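Local coordinates for protein phosphoribosylaminoimidazole carboxylase, ATPase subunit (Bacillus anthracis, PDB 3Q2O) that probably catalyses the ATP-dependent carboxylation of 5-aminoimidazole ribonucleotide to N5-carboxyaminoimidazole ribonucleotide in purine biosynthesis, as an ATP-grasp enzyme, at residues A[104-109]-A[250-255]; A[114-119]-A[273-278]; A[197-202]-A[260-265]; A[211-216]-A[310-315]. All coordinates share one frame; numbering follows the deposited sequence.

The four contacts trace a path through an ATP-grasp subunit, from the pre-ATP-grasp region to the dimer face. Contact 1 and contact 2 lie with centres about 10 Å apart and meet through L252 and L275. Contacts 2 and 3 share one antiparallel sheet, their centres about 12 Å apart, and backbone bonds between E261 and the N273-E274 pair join them. The same sheet carries on from 197-202 to 211-216, placing contact 4 about 12 Å beyond contact 3, centre to centre, and about 24 Å from contact 1. The bound magnesium belongs to contact 2. In contact 3 the side chain of E261 is about 6 Å from the magnesium ion; in contact 1 the side chain of L106 is about 9 Å from the magnesium ion.

Contact 1 (A[104-109]-A[250-255]); sequences SQLLSK and DELELV
L106 and L252 mark the closest backbone approach, their CA atoms 6.6 Å apart, where the short helix 105-109 comes up to the segment that leaves helix 235-251. The latter helix ends in a Schellman motif: E253 takes positive phi (49°) and turns the chain, so that L252 and L254 both reach the same leucine. No hydrogen bond crosses between the segments, and the joint is carried by methyl groups. L106 is the wedge. With chi1 at 177° its CG swings away from the backbone N, and the two branches part: CD1 meets L252 CD1 at 3.8 Å, the side chains crossing at about a right angle, while CD2 comes within 3.6 Å of L254 CD1. Farther along the helix, the extended chain of K109 runs past L252 in the opposite direction, with its CD and NZ each 4.1 Å from L252 CD2. Within helix 105-109, S108 OG donates to Q105 O (2.6 Å), which K109 N also uses. Three buried leucines thus form a small apolar joint between the pre-ATP-grasp region and the ATP-grasp domain, an example of helix-to-loop packing at a helix C-terminus closed by a Schellman turn.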
loop_
_atom_site.group_PDB
_atom_site.type_symbol
_atom_site.label_atom_id
_atom_site.label_comp_id
_atom_site.label_asym_id
_atom_site.label_seq_id
_atom_site.Cartn_x
_atom_site.Cartn_y
_atom_site.Cartn_z
ATOM N N SER A 104 -19.006 12.333 -17.878
ATOM C CA SER A 104 -18.212 12.950 -18.945
ATOM C C SER A 104 -18.131 14.468 -18.803
ATOM O O SER A 104 -17.254 15.094 -19.383
ATOM C CB SER A 104 -18.813 12.604 -20.312
ATOM O OG SER A 104 -20.141 13.110 -20.412
ATOM N N GLN A 105 -19.058 15.040 -18.042
ATOM C CA GLN A 105 -19.221 16.490 -17.891
ATOM C C GLN A 105 -17.948 17.159 -17.344
ATOM O O GLN A 105 -17.381 18.047 -17.988
ATOM C CB GLN A 105 -20.458 16.755 -17.015
ATOM C CG GLN A 105 -20.657 18.154 -16.440
ATOM C CD GLN A 105 -21.920 18.237 -15.563
ATOM O OE1 GLN A 105 -21.951 17.738 -14.428
ATOM N NE2 GLN A 105 -22.966 18.859 -16.097
ATOM N N LEU A 106 -17.475 16.713 -16.186
ATOM C CA LEU A 106 -16.284 17.315 -15.587
ATOM C C LEU A 106 -15.064 17.178 -16.494
ATOM O O LEU A 106 -14.334 18.145 -16.731
ATOM C CB LEU A 106 -16.008 16.725 -14.199
ATOM C CG LEU A 106 -14.764 17.168 -13.432
ATOM C CD1 LEU A 106 -14.570 18.680 -13.472
ATOM C CD2 LEU A 106 -14.910 16.697 -12.004
ATOM N N LEU A 107 -14.865 15.976 -17.016
ATOM C CA LEU A 107 -13.755 15.709 -17.910
ATOM C C LEU A 107 -13.803 16.647 -19.125
ATOM O O LEU A 107 -12.782 17.233 -19.493
ATOM C CB LEU A 107 -13.748 14.224 -18.291
ATOM C CG LEU A 107 -12.602 13.542 -19.033
ATOM C CD1 LEU A 107 -11.229 13.814 -18.418
ATOM C CD2 LEU A 107 -12.891 12.036 -19.083
ATOM N N SER A 108 -14.990 16.843 -19.701
ATOM C CA SER A 108 -15.171 17.782 -20.824
ATOM C C SER A 108 -14.676 19.193 -20.496
ATOM O O SER A 108 -13.881 19.762 -21.245
ATOM C CB SER A 108 -16.627 17.811 -21.324
ATOM O OG SER A 108 -17.462 18.664 -20.548
ATOM N N LYS A 109 -15.126 19.721 -19.358
ATOM C CA LYS A 109 -14.714 21.038 -18.862
ATOM C C LYS A 109 -13.195 21.209 -18.673
ATOM O O LYS A 109 -12.654 22.297 -18.917
ATOM C CB LYS A 109 -15.433 21.346 -17.544
ATOM C CG LYS A 109 -16.952 21.512 -17.679
ATOM C CD LYS A 109 -17.614 21.502 -16.310
ATOM C CE LYS A 109 -19.133 21.614 -16.421
ATOM N NZ LYS A 109 -19.783 21.421 -15.091
ATOM N N ASP A 250 -18.070 20.479 -5.044
ATOM C CA ASP A 250 -19.519 20.604 -4.968
ATOM C C ASP A 250 -20.118 21.159 -6.257
ATOM O O ASP A 250 -21.014 20.552 -6.838
ATOM C CB ASP A 250 -19.945 21.481 -3.791
ATOM C CG ASP A 250 -21.456 21.505 -3.614
ATOM O OD1 ASP A 250 -22.009 20.465 -3.189
ATOM O OD2 ASP A 250 -22.090 22.546 -3.926
ATOM N N GLU A 251 -19.619 22.313 -6.693
ATOM C CA GLU A 251 -20.172 23.008 -7.855
ATOM C C GLU A 251 -20.031 22.213 -9.142
ATOM O O GLU A 251 -20.893 22.283 -10.010
ATOM C CB GLU A 251 -19.508 24.372 -8.023
ATOM C CG GLU A 251 -19.899 25.379 -6.958
ATOM C CD GLU A 251 -21.336 25.856 -7.115
ATOM O OE1 GLU A 251 -21.812 26.002 -8.263
ATOM O OE2 GLU A 251 -21.990 26.081 -6.089
ATOM N N LEU A 252 -18.933 21.471 -9.269
ATOM C CA LEU A 252 -18.703 20.637 -10.448
ATOM C C LEU A 252 -19.312 19.237 -10.317
ATOM O O LEU A 252 -19.195 18.422 -11.233
ATOM C CB LEU A 252 -17.202 20.550 -10.768
ATOM C CG LEU A 252 -16.476 21.870 -11.065
ATOM C CD1 LEU A 252 -14.967 21.691 -11.120
ATOM C CD2 LEU A 252 -17.004 22.531 -12.345
ATOM N N GLU A 253 -19.974 18.976 -9.188
ATOM C CA GLU A 253 -20.580 17.662 -8.894
ATOM C C GLU A 253 -19.597 16.515 -9.127
ATOM O O GLU A 253 -19.891 15.520 -9.812
ATOM C CB GLU A 253 -21.882 17.468 -9.679
ATOM C CG GLU A 253 -22.943 18.517 -9.308
ATOM C CD GLU A 253 -24.220 18.385 -10.130
ATOM O OE1 GLU A 253 -24.446 19.246 -11.007
ATOM O OE2 GLU A 253 -24.981 17.420 -9.897
ATOM N N LEU A 254 -18.414 16.671 -8.548
ATOM C CA LEU A 254 -17.347 15.691 -8.698
ATOM C C LEU A 254 -17.783 14.307 -8.228
ATOM O O LEU A 254 -18.419 14.165 -7.188
ATOM C CB LEU A 254 -16.123 16.126 -7.882
ATOM C CG LEU A 254 -14.991 15.107 -7.682
ATOM C CD1 LEU A 254 -14.173 14.886 -8.979
ATOM C CD2 LEU A 254 -14.080 15.545 -6.537
ATOM N N VAL A 255 -17.429 13.292 -9.007
ATOM C CA VAL A 255 -17.394 11.931 -8.510
ATOM C C VAL A 255 -16.006 11.406 -8.848
ATOM O O VAL A 255 -15.566 11.501 -9.989
ATOM C CB VAL A 255 -18.498 11.044 -9.128
ATOM C CG1 VAL A 255 -18.284 9.559 -8.741
ATOM C CG2 VAL A 255 -19.910 11.562 -8.705
#

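Contact 2 (A[114-119]-A[273-278]); sequences FTEKNA and NELAPR. With MG (magnesium ion), chain C.
E116 and L275 make the central bond of this contact: L275 N donates to E116 OE2 at 3.2 Å (146° at the hydrogen) and arrives from above the carboxylate plane. One residue along the helix, K117 NZ donates to N273 O at 2.9 Å in the carbonyl plane. It gets there because the lysine chain bends at its last torsion (chi4 63°). Water 1 stitches the two bonds together by donating to both E116 OE1 and N273 O, and this carbonyl therefore has two donors. Beyond lies the magnesium. L275 O binds it at 2.1 Å, with four waters making up the rest of its modelled shell. Water 2 donates to E116 OE2 at 2.5 Å, and water 3 does the same to E274 OE2, so both glutamates act on the ion through water. Outside this layer, R113 forms a salt bridge with E274 OE1, and N273 and E274 together face E261 in a classic beta bulge. The axes of helix segment 114-119 and strand segment 273-276 run nearly at right angles (99°) and approach to 9.1 Å. A magnesium ion beside acidic residues of these segments is consistent with the metal site of an ATP-grasp enzyme. The two carboxylates probably help to hold the metal's water shell, while E116, with K117, also anchors the helix to the strand that supplies the carbonyl ligand.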
loop_
_atom_site.group_PDB
_atom_site.type_symbol
_atom_site.label_atom_id
_atom_site.label_comp_id
_atom_site.label_asym_id
_atom_site.label_seq_id
_atom_site.Cartn_x
_atom_site.Cartn_y
_atom_site.Cartn_z
ATOM N N PHE A 114 -9.582 27.418 -21.577
ATOM C CA PHE A 114 -10.604 28.466 -21.532
ATOM C C PHE A 114 -11.909 27.969 -20.904
ATOM O O PHE A 114 -12.489 28.630 -20.029
ATOM C CB PHE A 114 -10.863 29.059 -22.932
ATOM C CG PHE A 114 -11.816 30.219 -22.924
ATOM C CD1 PHE A 114 -11.378 31.491 -22.563
ATOM C CD2 PHE A 114 -13.150 30.037 -23.273
ATOM C CE1 PHE A 114 -12.264 32.574 -22.550
ATOM C CE2 PHE A 114 -14.048 31.117 -23.266
ATOM C CZ PHE A 114 -13.597 32.388 -22.901
ATOM N N THR A 115 -12.361 26.793 -21.331
ATOM C CA THR A 115 -13.570 26.189 -20.772
ATOM C C THR A 115 -13.384 25.969 -19.281
ATOM O O THR A 115 -14.286 26.252 -18.487
ATOM C CB THR A 115 -13.896 24.852 -21.463
ATOM O OG1 THR A 115 -13.991 25.077 -22.869
ATOM C CG2 THR A 115 -15.221 24.276 -20.974
ATOM N N GLU A 116 -12.203 25.482 -18.913
ATOM C CA GLU A 116 -11.869 25.214 -17.529
ATOM C C GLU A 116 -11.928 26.475 -16.661
ATOM O O GLU A 116 -12.525 26.452 -15.589
ATOM C CB GLU A 116 -10.477 24.582 -17.438
ATOM C CG GLU A 116 -10.052 24.211 -16.032
ATOM C CD GLU A 116 -8.743 23.446 -16.034
ATOM O OE1 GLU A 116 -7.675 24.067 -16.220
ATOM O OE2 GLU A 116 -8.793 22.215 -15.884
ATOM N N LYS A 117 -11.305 27.559 -17.122
ATOM C CA LYS A 117 -11.321 28.819 -16.371
ATOM C C LYS A 117 -12.710 29.439 -16.231
ATOM O O LYS A 117 -13.046 29.971 -15.166
ATOM C CB LYS A 117 -10.298 29.814 -16.918
ATOM C CG LYS A 117 -8.893 29.437 -16.460
ATOM C CD LYS A 117 -7.912 30.580 -16.487
ATOM C CE LYS A 117 -6.833 30.378 -15.407
ATOM N NZ LYS A 117 -6.028 29.154 -15.647
ATOM N N ASN A 118 -13.509 29.356 -17.293
ATOM C CA ASN A 118 -14.925 29.740 -17.240
ATOM C C ASN A 118 -15.714 28.950 -16.188
ATOM O O ASN A 118 -16.513 29.530 -15.440
ATOM C CB ASN A 118 -15.597 29.539 -18.597
ATOM C CG ASN A 118 -15.232 30.605 -19.607
ATOM O OD1 ASN A 118 -14.536 31.581 -19.304
ATOM N ND2 ASN A 118 -15.713 30.427 -20.831
ATOM N N ALA A 119 -15.500 27.629 -16.147
ATOM C CA ALA A 119 -16.180 26.770 -15.174
ATOM C C ALA A 119 -15.791 27.125 -13.745
ATOM O O ALA A 119 -16.649 27.138 -12.857
ATOM C CB ALA A 119 -15.906 25.293 -15.445
ATOM N N ASN A 273 -5.265 27.593 -10.705
ATOM C CA ASN A 273 -4.408 27.441 -11.882
ATOM C C ASN A 273 -5.039 26.451 -12.880
ATOM O O ASN A 273 -5.467 26.839 -13.973
ATOM C CB ASN A 273 -3.008 26.977 -11.392
ATOM C CG ASN A 273 -2.031 26.637 -12.528
ATOM O OD1 ASN A 273 -2.166 27.113 -13.659
ATOM N ND2 ASN A 273 -1.005 25.827 -12.201
ATOM N N GLU A 274 -5.114 25.177 -12.495
ATOM C CA GLU A 274 -5.726 24.155 -13.339
ATOM C C GLU A 274 -6.182 22.921 -12.552
ATOM O O GLU A 274 -5.776 22.713 -11.403
ATOM C CB GLU A 274 -4.807 23.778 -14.516
ATOM C CG GLU A 274 -3.414 23.321 -14.129
ATOM C CD GLU A 274 -2.567 22.995 -15.344
ATOM O OE1 GLU A 274 -2.070 23.927 -16.018
ATOM O OE2 GLU A 274 -2.394 21.801 -15.631
ATOM N N LEU A 275 -7.037 22.126 -13.190
ATOM C CA LEU A 275 -7.708 20.988 -12.578
ATOM C C LEU A 275 -7.279 19.694 -13.267
ATOM O O LEU A 275 -7.049 19.686 -14.477
ATOM C CB LEU A 275 -9.231 21.141 -12.721
ATOM C CG LEU A 275 -9.861 22.439 -12.203
ATOM C CD1 LEU A 275 -11.391 22.445 -12.354
ATOM C CD2 LEU A 275 -9.488 22.665 -10.761
ATOM N N ALA A 276 -7.165 18.613 -12.501
ATOM C CA ALA A 276 -7.004 17.284 -13.103
ATOM C C ALA A 276 -8.026 16.362 -12.477
ATOM O O ALA A 276 -8.008 16.149 -11.267
ATOM C CB ALA A 276 -5.575 16.745 -12.922
ATOM N N PRO A 277 -8.955 15.840 -13.290
ATOM C CA PRO A 277 -10.016 14.992 -12.754
ATOM C C PRO A 277 -9.566 13.532 -12.613
ATOM O O PRO A 277 -10.148 12.625 -13.196
ATOM C CB PRO A 277 -11.138 15.153 -13.782
ATOM C CG PRO A 277 -10.408 15.419 -15.073
ATOM C CD PRO A 277 -9.123 16.109 -14.731
ATOM N N ARG A 278 -8.521 13.333 -11.819
ATOM C CA ARG A 278 -7.898 12.022 -11.615
ATOM C C ARG A 278 -6.907 12.172 -10.480
ATOM O O ARG A 278 -6.576 13.297 -10.114
ATOM C CB ARG A 278 -7.133 11.575 -12.879
ATOM C CG ARG A 278 -6.262 12.660 -13.491
ATOM C CD ARG A 278 -5.243 12.100 -14.499
ATOM N NE ARG A 278 -4.480 13.189 -15.127
ATOM C CZ ARG A 278 -3.434 13.807 -14.577
ATOM N NH1 ARG A 278 -2.982 13.466 -13.368
ATOM N NH2 ARG A 278 -2.829 14.774 -15.244
HETATM MG MG MG C . -5.662 19.395 -16.040
HETATM O O HOH W 1 -7.604 26.645 -15.715
HETATM O O HOH W 2 -6.697 21.190 -16.905
HETATM O O HOH W 3 -4.153 20.100 -15.040
HETATM O O HOH W 4 -5.080 17.405 -16.101
HETATM O O HOH W 5 -7.252 18.711 -17.289
#

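Contact 3 (A[197-202]-A[260-265]); sequences VSVIVI and VEMFAT
V197 and M262, then V199 and V260, form two hydrogen-bonded pairs of an antiparallel ladder, with S198 and E261 as the non-hydrogen-bonded pair between them. Four backbone bonds hold it. At one pair V197 N donates to M262 O at 3.0 Å and M262 N returns the bond to V197 O at 2.7 Å. At the other, V260 N meets V199 O at 2.8 Å and is the straightest of the four (169° at the hydrogen), while V199 N reaches V260 O. A second kind of interaction fills the gap between the pairs: S198 CA lies 3.2 Å from V260 O in a CA-H...O contact, and E261 CA makes a longer one with V197 O. Apolar contact comes last, on the face carrying the three valines V197, V199 and V201 with V260 and M262. V197 CG2 rests 3.8 Å from M262 CB, and the extended methionine carries its CE to within 4.4 Å of V199 CG2. S198 and E261 point to the reverse face, where S198 OG bonds to S282 and N217. Helix 235-251 covers the apolar face through A241, A245 and L248, and strands 209-220 and 270-276 flank the pair in the large antiparallel sheet, which runs on into the strands of the C-terminal region.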
loop_
_atom_site.group_PDB
_atom_site.type_symbol
_atom_site.label_atom_id
_atom_site.label_comp_id
_atom_site.label_asym_id
_atom_site.label_seq_id
_atom_site.Cartn_x
_atom_site.Cartn_y
_atom_site.Cartn_z
ATOM N N VAL A 197 0.617 25.637 -4.907
ATOM C CA VAL A 197 0.048 24.649 -3.997
ATOM C C VAL A 197 -1.048 23.847 -4.691
ATOM O O VAL A 197 -1.612 24.294 -5.702
ATOM C CB VAL A 197 -0.509 25.286 -2.666
ATOM C CG1 VAL A 197 0.606 26.006 -1.878
ATOM C CG2 VAL A 197 -1.712 26.215 -2.930
ATOM N N SER A 198 -1.343 22.667 -4.149
ATOM C CA SER A 198 -2.444 21.869 -4.659
ATOM C C SER A 198 -3.164 21.132 -3.551
ATOM O O SER A 198 -2.599 20.864 -2.484
ATOM C CB SER A 198 -1.996 20.899 -5.767
ATOM O OG SER A 198 -1.192 19.854 -5.243
ATOM N N VAL A 199 -4.432 20.826 -3.814
ATOM C CA VAL A 199 -5.265 20.083 -2.895
ATOM C C VAL A 199 -5.952 18.993 -3.690
ATOM O O VAL A 199 -6.500 19.254 -4.772
ATOM C CB VAL A 199 -6.353 20.988 -2.251
ATOM C CG1 VAL A 199 -7.307 20.156 -1.402
ATOM C CG2 VAL A 199 -5.725 22.105 -1.419
ATOM N N ILE A 200 -5.911 17.773 -3.161
ATOM C CA ILE A 200 -6.662 16.665 -3.727
ATOM C C ILE A 200 -8.004 16.549 -2.991
ATOM O O ILE A 200 -8.034 16.423 -1.760
ATOM C CB ILE A 200 -5.881 15.312 -3.600
ATOM C CG1 ILE A 200 -4.440 15.409 -4.148
ATOM C CG2 ILE A 200 -6.666 14.161 -4.244
ATOM C CD1 ILE A 200 -4.318 15.698 -5.632
ATOM N N VAL A 201 -9.109 16.608 -3.737
ATOM C CA VAL A 201 -10.438 16.410 -3.147
ATOM C C VAL A 201 -11.093 15.148 -3.693
ATOM O O VAL A 201 -10.975 14.829 -4.872
ATOM C CB VAL A 201 -11.399 17.657 -3.280
ATOM C CG1 VAL A 201 -10.899 18.790 -2.438
ATOM C CG2 VAL A 201 -11.514 18.143 -4.715
ATOM N N ILE A 202 -11.771 14.428 -2.813
ATOM C CA ILE A 202 -12.432 13.179 -3.181
ATOM C C ILE A 202 -13.923 13.326 -2.913
ATOM O O ILE A 202 -14.322 13.866 -1.868
ATOM C CB ILE A 202 -11.926 11.991 -2.320
ATOM C CG1 ILE A 202 -10.387 11.969 -2.224
ATOM C CG2 ILE A 202 -12.562 10.635 -2.805
ATOM C CD1 ILE A 202 -9.669 11.744 -3.572
ATOM N N VAL A 260 -6.682 20.098 -7.467
ATOM C CA VAL A 260 -6.846 21.531 -7.730
ATOM C C VAL A 260 -5.513 22.218 -7.508
ATOM O O VAL A 260 -5.059 22.346 -6.356
ATOM C CB VAL A 260 -7.923 22.187 -6.809
ATOM C CG1 VAL A 260 -8.266 23.616 -7.304
ATOM C CG2 VAL A 260 -9.177 21.330 -6.754
ATOM N N GLU A 261 -4.876 22.634 -8.602
ATOM C CA GLU A 261 -3.598 23.337 -8.519
ATOM C C GLU A 261 -3.854 24.829 -8.478
ATOM O O GLU A 261 -4.745 25.332 -9.169
ATOM C CB GLU A 261 -2.688 22.987 -9.695
ATOM C CG GLU A 261 -2.316 21.508 -9.751
ATOM C CD GLU A 261 -1.277 21.222 -10.815
ATOM O OE1 GLU A 261 -1.661 20.845 -11.941
ATOM O OE2 GLU A 261 -0.074 21.391 -10.529
ATOM N N MET A 262 -3.053 25.515 -7.664
ATOM C CA MET A 262 -3.303 26.900 -7.268
ATOM C C MET A 262 -2.003 27.673 -7.159
ATOM O O MET A 262 -0.930 27.073 -7.060
ATOM C CB MET A 262 -3.999 26.935 -5.898
ATOM C CG MET A 262 -5.364 26.231 -5.856
ATOM S SD MET A 262 -5.933 26.102 -4.156
ATOM C CE MET A 262 -7.362 25.045 -4.292
ATOM N N PHE A 263 -2.123 29.000 -7.201
ATOM C CA PHE A 263 -1.049 29.935 -6.868
ATOM C C PHE A 263 -1.410 30.620 -5.551
ATOM O O PHE A 263 -2.548 31.080 -5.368
ATOM C CB PHE A 263 -0.916 31.017 -7.946
ATOM C CG PHE A 263 -0.641 30.488 -9.318
ATOM C CD1 PHE A 263 -1.605 30.593 -10.318
ATOM C CD2 PHE A 263 0.583 29.886 -9.620
ATOM C CE1 PHE A 263 -1.355 30.095 -11.608
ATOM C CE2 PHE A 263 0.841 29.380 -10.900
ATOM C CZ PHE A 263 -0.129 29.495 -11.897
ATOM N N ALA A 264 -0.441 30.688 -4.640
ATOM C CA ALA A 264 -0.606 31.370 -3.361
ATOM C C ALA A 264 0.330 32.575 -3.350
ATOM O O ALA A 264 1.535 32.425 -3.567
ATOM C CB ALA A 264 -0.264 30.420 -2.208
ATOM N N THR A 265 -0.215 33.766 -3.132
ATOM C CA THR A 265 0.626 34.970 -3.104
ATOM C C THR A 265 1.104 35.296 -1.687
ATOM O O THR A 265 0.572 34.771 -0.705
ATOM C CB THR A 265 -0.107 36.201 -3.663
ATOM O OG1 THR A 265 -1.096 36.623 -2.716
ATOM C CG2 THR A 265 -0.742 35.900 -5.044
#

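Contact 4 (A[211-216]-A[310-315]); sequences VFPVAE and TNLLKP
T310 and F212 meet because of two first torsions. In T310, chi1 of 58° seats OG1 between the backbone N and the carbonyl carbon and sends CG2 to the position facing away from that carbon; in F212, chi1 of -79° turns the ring toward the threonine. The methyl then stands over the phenyl face: T310 CG2 is 3.6 Å from the F212 ring centroid and only 8° off its normal, a CH-pi contact. T310 CB lies over the same ring nearer its rim, 3.6 Å from F212 CD2. T310 OG1 donates to V211 O at 2.7 Å, coming in above the carbonyl plane. One threonine therefore grips two consecutive residues, the carbonyl of the first and the ring of the second. P213 continues the contact: its CD lies 3.5 Å from T310 O, at the edge of the F212 ring and in its plane, and its CG packs 3.9 Å from L312 CB. On the side of the ring away from T310 lies I200 of strand 195-203; Y285 touches both F212 and P213, while L312 and P213 share V229 of strand 223-229. Farther on, the loop meets the second subunit: K314 NZ forms a salt bridge with E291 of that subunit, and L313 packs on the L313 there. Because a polar bond and a methyl-to-ring contact fix both branches of T310, its rotation is probably well defined, and the loop leading into strand 316-322 is tied to strand 209-220 of the same sheet, close to where the two subunits meet.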
loop_
_atom_site.group_PDB
_atom_site.type_symbol
_atom_site.label_atom_id
_atom_site.label_comp_id
_atom_site.label_asym_id
_atom_site.label_seq_id
_atom_site.Cartn_x
_atom_site.Cartn_y
_atom_site.Cartn_z
ATOM N N VAL A 211 -11.079 15.785 1.890
ATOM C CA VAL A 211 -10.066 16.656 1.321
ATOM C C VAL A 211 -8.722 16.326 1.967
ATOM O O VAL A 211 -8.619 16.210 3.197
ATOM C CB VAL A 211 -10.383 18.145 1.570
ATOM C CG1 VAL A 211 -9.408 19.043 0.811
ATOM C CG2 VAL A 211 -11.804 18.467 1.160
ATOM N N PHE A 212 -7.701 16.187 1.130
ATOM C CA PHE A 212 -6.336 15.982 1.586
ATOM C C PHE A 212 -5.664 17.296 1.997
ATOM O O PHE A 212 -6.132 18.377 1.619
ATOM C CB PHE A 212 -5.528 15.288 0.474
ATOM C CG PHE A 212 -5.779 13.816 0.380
ATOM C CD1 PHE A 212 -6.615 13.296 -0.607
ATOM C CD2 PHE A 212 -5.149 12.940 1.259
ATOM C CE1 PHE A 212 -6.830 11.910 -0.710
ATOM C CE2 PHE A 212 -5.364 11.553 1.169
ATOM C CZ PHE A 212 -6.194 11.040 0.187
ATOM N N PRO A 213 -4.562 17.214 2.772
ATOM C CA PRO A 213 -3.847 18.448 3.187
ATOM C C PRO A 213 -3.311 19.238 2.001
ATOM O O PRO A 213 -3.097 18.667 0.933
ATOM C CB PRO A 213 -2.665 17.921 4.020
ATOM C CG PRO A 213 -3.074 16.545 4.458
ATOM C CD PRO A 213 -3.990 16.003 3.388
ATOM N N VAL A 214 -3.084 20.539 2.185
ATOM C CA VAL A 214 -2.470 21.346 1.129
ATOM C C VAL A 214 -1.004 20.947 0.910
ATOM O O VAL A 214 -0.226 20.842 1.870
ATOM C CB VAL A 214 -2.544 22.868 1.421
ATOM C CG1 VAL A 214 -2.062 23.648 0.212
ATOM C CG2 VAL A 214 -3.967 23.287 1.800
ATOM N N ALA A 215 -0.635 20.728 -0.353
ATOM C CA ALA A 215 0.756 20.419 -0.701
ATOM C C ALA A 215 1.379 21.612 -1.396
ATOM O O ALA A 215 0.736 22.239 -2.239
ATOM C CB ALA A 215 0.837 19.182 -1.616
ATOM N N GLU A 216 2.629 21.908 -1.055
ATOM C CA GLU A 216 3.418 22.919 -1.771
ATOM C C GLU A 216 4.193 22.247 -2.897
ATOM O O GLU A 216 4.962 21.315 -2.653
ATOM C CB GLU A 216 4.366 23.637 -0.795
ATOM C CG GLU A 216 5.511 24.407 -1.449
ATOM C CD GLU A 216 6.499 24.997 -0.438
ATOM O OE1 GLU A 216 6.285 24.865 0.785
ATOM O OE2 GLU A 216 7.503 25.592 -0.881
ATOM N N THR A 310 -8.177 11.296 5.636
ATOM C CA THR A 310 -7.080 11.940 4.907
ATOM C C THR A 310 -6.027 12.587 5.811
ATOM O O THR A 310 -5.205 13.389 5.337
ATOM C CB THR A 310 -7.601 13.029 3.955
ATOM O OG1 THR A 310 -8.324 14.006 4.711
ATOM C CG2 THR A 310 -8.498 12.432 2.878
ATOM N N ASN A 311 -6.054 12.258 7.101
ATOM C CA ASN A 311 -5.108 12.844 8.056
ATOM C C ASN A 311 -3.683 12.675 7.603
ATOM O O ASN A 311 -3.286 11.579 7.190
ATOM C CB ASN A 311 -5.253 12.191 9.434
ATOM C CG ASN A 311 -6.652 12.333 9.993
ATOM O OD1 ASN A 311 -7.150 13.442 10.159
ATOM N ND2 ASN A 311 -7.297 11.213 10.272
ATOM N N LEU A 312 -2.915 13.759 7.694
ATOM C CA LEU A 312 -1.477 13.690 7.523
ATOM C C LEU A 312 -0.874 13.079 8.789
ATOM O O LEU A 312 -0.955 13.673 9.872
ATOM C CB LEU A 312 -0.876 15.075 7.259
ATOM C CG LEU A 312 0.615 15.027 6.884
ATOM C CD1 LEU A 312 0.828 14.545 5.436
ATOM C CD2 LEU A 312 1.280 16.353 7.111
ATOM N N LEU A 313 -0.266 11.902 8.639
ATOM C CA LEU A 313 0.266 11.164 9.778
ATOM C C LEU A 313 1.736 11.463 10.043
ATOM O O LEU A 313 2.229 11.221 11.146
ATOM C CB LEU A 313 0.026 9.648 9.613
ATOM C CG LEU A 313 -1.413 9.144 9.463
ATOM C CD1 LEU A 313 -1.462 7.614 9.390
ATOM C CD2 LEU A 313 -2.324 9.654 10.585
ATOM N N LYS A 314 2.423 11.998 9.037
ATOM C CA LYS A 314 3.812 12.415 9.157
ATOM C C LYS A 314 4.139 13.388 8.022
ATOM O O LYS A 314 3.686 13.185 6.894
ATOM C CB LYS A 314 4.757 11.200 9.113
ATOM C CG LYS A 314 6.166 11.487 9.659
ATOM C CD LYS A 314 6.814 10.257 10.265
ATOM C CE LYS A 314 8.286 10.513 10.563
ATOM N NZ LYS A 314 8.952 9.290 11.087
ATOM N N PRO A 315 4.936 14.440 8.306
ATOM C CA PRO A 315 5.323 15.345 7.225
ATOM C C PRO A 315 6.167 14.615 6.168
ATOM O O PRO A 315 6.827 13.611 6.476
ATOM C CB PRO A 315 6.141 16.425 7.944
ATOM C CG PRO A 315 5.598 16.427 9.344
ATOM C CD PRO A 315 5.363 14.956 9.624
#